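PDB 4C47: inner membrane lipoprotein from Salmonella enterica, which forms a homotrimer required for proper surface expression of the trimeric autotransporter adhesin SadA and may take a direct part in its biogenesis. Local coordinates for residues Asp76-Ile84 and Ala93-Pro101. Numbering follows the deposited sequence.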
loop_
_atom_site.group_PDB
_atom_site.type_symbol
_atom_site.label_atom_id
_atom_site.label_comp_id
_atom_site.label_asym_id
_atom_site.label_seq_id
_atom_site.Cartn_x
_atom_site.Cartn_y
_atom_site.Cartn_z
ATOM N N ASP A 76 -22.086 10.257 -8.144
ATOM C CA ASP A 76 -22.933 10.638 -9.260
ATOM C C ASP A 76 -24.031 11.508 -8.668
ATOM O O ASP A 76 -24.957 10.997 -8.042
ATOM C CB ASP A 76 -23.531 9.394 -9.921
ATOM C CG ASP A 76 -24.334 9.714 -11.177
ATOM O OD1 ASP A 76 -24.654 10.899 -11.412
ATOM O OD2 ASP A 76 -24.656 8.772 -11.929
ATOM N N PRO A 77 -23.926 12.833 -8.859
ATOM C CA PRO A 77 -24.841 13.801 -8.239
ATOM C C PRO A 77 -26.291 13.629 -8.680
ATOM O O PRO A 77 -27.191 14.172 -8.044
ATOM C CB PRO A 77 -24.295 15.159 -8.713
ATOM C CG PRO A 77 -23.521 14.854 -9.950
ATOM C CD PRO A 77 -22.934 13.489 -9.727
ATOM N N SER A 78 -26.511 12.878 -9.753
ATOM C CA SER A 78 -27.859 12.636 -10.246
ATOM C C SER A 78 -28.508 11.470 -9.502
ATOM O O SER A 78 -29.728 11.306 -9.525
ATOM C CB SER A 78 -27.828 12.346 -11.746
ATOM O OG SER A 78 -27.049 11.196 -12.027
ATOM N N GLN A 79 -27.680 10.663 -8.846
ATOM C CA GLN A 79 -28.152 9.471 -8.145
ATOM C C GLN A 79 -27.810 9.526 -6.660
ATOM O O GLN A 79 -27.717 8.495 -5.996
ATOM C CB GLN A 79 -27.529 8.218 -8.765
ATOM C CG GLN A 79 -27.936 7.964 -10.206
ATOM C CD GLN A 79 -29.353 7.442 -10.326
ATOM O OE1 GLN A 79 -30.313 8.212 -10.328
ATOM N NE2 GLN A 79 -29.491 6.126 -10.426
ATOM N N THR A 80 -27.628 10.733 -6.141
ATOM C CA THR A 80 -27.157 10.902 -4.774
ATOM C C THR A 80 -27.920 11.999 -4.037
ATOM O O THR A 80 -28.221 13.048 -4.605
ATOM C CB THR A 80 -25.637 11.213 -4.754
ATOM O OG1 THR A 80 -24.907 10.063 -5.204
ATOM C CG2 THR A 80 -25.161 11.587 -3.358
ATOM N N HIS A 81 -28.250 11.743 -2.776
ATOM C CA HIS A 81 -28.698 12.805 -1.886
ATOM C C HIS A 81 -27.631 13.085 -0.834
ATOM O O HIS A 81 -27.002 14.145 -0.844
ATOM C CB HIS A 81 -30.024 12.455 -1.212
ATOM C CG HIS A 81 -30.621 13.591 -0.444
ATOM N ND1 HIS A 81 -30.998 14.776 -1.040
ATOM C CD2 HIS A 81 -30.894 13.732 0.875
ATOM C CE1 HIS A 81 -31.486 15.593 -0.124
ATOM N NE2 HIS A 81 -31.434 14.982 1.048
ATOM N N TYR A 82 -27.431 12.124 0.065
ATOM C CA TYR A 82 -26.428 12.235 1.125
ATOM C C TYR A 82 -25.047 11.822 0.632
ATOM O O TYR A 82 -24.920 10.902 -0.177
ATOM C CB TYR A 82 -26.802 11.344 2.317
ATOM C CG TYR A 82 -27.962 11.848 3.152
ATOM C CD1 TYR A 82 -28.090 13.195 3.462
ATOM C CD2 TYR A 82 -28.930 10.971 3.628
ATOM C CE1 TYR A 82 -29.150 13.654 4.225
ATOM C CE2 TYR A 82 -29.993 11.419 4.387
ATOM C CZ TYR A 82 -30.098 12.763 4.684
ATOM O OH TYR A 82 -31.156 13.216 5.439
ATOM N N PHE A 83 -24.017 12.502 1.125
ATOM C CA PHE A 83 -22.637 12.064 0.931
ATOM C C PHE A 83 -21.742 12.554 2.073
ATOM O O PHE A 83 -22.099 13.475 2.799
ATOM C CB PHE A 83 -22.087 12.519 -0.429
ATOM C CG PHE A 83 -21.911 14.010 -0.556
ATOM C CD1 PHE A 83 -22.941 14.803 -1.037
ATOM C CD2 PHE A 83 -20.711 14.613 -0.213
ATOM C CE1 PHE A 83 -22.783 16.169 -1.165
ATOM C CE2 PHE A 83 -20.542 15.982 -0.336
ATOM C CZ PHE A 83 -21.582 16.763 -0.813
ATOM N N ILE A 84 -20.579 11.931 2.226
ATOM C CA ILE A 84 -19.664 12.279 3.302
ATOM C C ILE A 84 -18.278 12.605 2.758
ATOM O O ILE A 84 -17.765 11.905 1.883
ATOM C CB ILE A 84 -19.539 11.125 4.330
ATOM C CG1 ILE A 84 -20.881 10.850 5.016
ATOM C CG2 ILE A 84 -18.477 11.439 5.370
ATOM C CD1 ILE A 84 -21.221 11.819 6.122
ATOM N N ALA A 93 -20.714 16.328 6.233
ATOM C CA ALA A 93 -21.762 15.630 5.496
ATOM C C ALA A 93 -22.390 16.615 4.531
ATOM O O ALA A 93 -22.299 17.823 4.732
ATOM C CB ALA A 93 -22.815 15.048 6.436
ATOM N N GLY A 94 -23.024 16.104 3.485
ATOM C CA GLY A 94 -23.645 16.959 2.496
ATOM C C GLY A 94 -24.924 16.360 1.958
ATOM O O GLY A 94 -25.035 15.141 1.812
ATOM N N ARG A 95 -25.899 17.217 1.671
ATOM C CA ARG A 95 -27.146 16.769 1.062
ATOM C C ARG A 95 -27.479 17.633 -0.151
ATOM O O ARG A 95 -27.478 18.865 -0.075
ATOM C CB ARG A 95 -28.294 16.776 2.079
ATOM C CG ARG A 95 -28.591 18.138 2.699
ATOM C CD ARG A 95 -29.567 18.030 3.861
ATOM N NE ARG A 95 -29.956 19.348 4.355
ATOM C CZ ARG A 95 -30.649 19.563 5.468
ATOM N NH1 ARG A 95 -31.034 18.547 6.227
ATOM N NH2 ARG A 95 -30.949 20.804 5.822
ATOM N N ILE A 96 -27.745 16.979 -1.278
ATOM C CA ILE A 96 -28.022 17.682 -2.522
ATOM C C ILE A 96 -29.494 18.079 -2.607
ATOM O O ILE A 96 -30.379 17.225 -2.619
ATOM C CB ILE A 96 -27.638 16.835 -3.749
ATOM C CG1 ILE A 96 -26.147 16.494 -3.713
ATOM C CG2 ILE A 96 -27.985 17.574 -5.024
ATOM C CD1 ILE A 96 -25.660 15.758 -4.938
ATOM N N LEU A 97 -29.747 19.381 -2.658
ATOM C CA LEU A 97 -31.109 19.895 -2.734
ATOM C C LEU A 97 -31.623 19.880 -4.169
ATOM O O LEU A 97 -32.739 19.426 -4.429
ATOM C CB LEU A 97 -31.180 21.310 -2.157
ATOM C CG LEU A 97 -30.636 21.469 -0.736
ATOM C CD1 LEU A 97 -30.637 22.933 -0.323
ATOM C CD2 LEU A 97 -31.436 20.628 0.249
ATOM N N SER A 98 -30.806 20.371 -5.099
ATOM C CA SER A 98 -31.195 20.412 -6.504
ATOM C C SER A 98 -30.014 20.650 -7.436
ATOM O O SER A 98 -29.006 21.239 -7.046
ATOM C CB SER A 98 -32.245 21.499 -6.742
ATOM O OG SER A 98 -31.712 22.786 -6.501
ATOM N N ILE A 99 -30.150 20.179 -8.670
ATOM C CA ILE A 99 -29.206 20.505 -9.727
ATOM C C ILE A 99 -29.908 21.390 -10.752
ATOM O O ILE A 99 -30.924 20.999 -11.328
ATOM C CB ILE A 99 -28.638 19.245 -10.414
ATOM C CG1 ILE A 99 -27.556 18.594 -9.546
ATOM C CG2 ILE A 99 -28.034 19.607 -11.755
ATOM C CD1 ILE A 99 -28.072 17.530 -8.613
ATOM N N GLU A 100 -29.367 22.585 -10.969
ATOM C CA GLU A 100 -30.015 23.572 -11.824
ATOM C C GLU A 100 -29.157 23.919 -13.036
ATOM O O GLU A 100 -27.933 23.972 -12.935
ATOM C CB GLU A 100 -30.329 24.837 -11.023
ATOM C CG GLU A 100 -31.768 25.303 -11.139
ATOM C CD GLU A 100 -32.756 24.241 -10.697
ATOM O OE1 GLU A 100 -32.901 24.037 -9.474
ATOM O OE2 GLU A 100 -33.384 23.609 -11.572
ATOM N N PRO A 101 -29.802 24.152 -14.190
ATOM C CA PRO A 101 -29.080 24.518 -15.412
ATOM C C PRO A 101 -28.797 26.015 -15.517
ATOM O O PRO A 101 -29.668 26.838 -15.230
ATOM C CB PRO A 101 -30.046 24.095 -16.520
ATOM C CG PRO A 101 -31.394 24.247 -15.907
ATOM C CD PRO A 101 -31.231 23.897 -14.447
#
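The Phe83 ring lies across the backbone of Gly94, whose CA sits over one ring face 4.0 Å from the centroid. With chi1 at 67°, Phe83 CG is tucked between its own backbone N and carbonyl carbon, and the ring is thereby swung over the glycine; its edge runs on to Ile96, Phe83 CE1 lying 4.2 Å from Ile96 CG1. Two backbone hydrogen bonds fasten the same pair, Phe83 N to Gly94 O and Gly94 N to Phe83 O, both 2.9 Å. They belong to the antiparallel hairpin of strands 82-86 and 91-102, in which 82-86 is an outermost strand, within this chain, of a four-stranded sheet in the C-terminal beta-sandwich domain. The Phe83 side chain also touches Leu75, from a strand of the other sheet, consistent with this face of the hairpin looking into the sandwich.

On the reverse face Arg95 CB is shared by two rings: it packs over a face of His81, 3.8 Å from NE2, and lies obliquely against Tyr82, 3.8 Å from CD1. His81 CG is anti to the backbone N (chi1 -172°), which lays the imidazole alongside the arginine chain. Beyond CB that chain runs extended to a salt bridge with Asp111 and a cation-pi contact with Trp163, while Tyr82 meets Phe192 of a second subunit edge-to-face. Before the strand pairing begins, Ile96 N donates to His81 O at 3.0 Å, and the chain reaches His81 from a type I turn, Asp76 to Gln79. Pro77 O lies against the terminal methyls of two isoleucines, 3.5 Å from Ile99 CD1, with Ile96 CD1 close by.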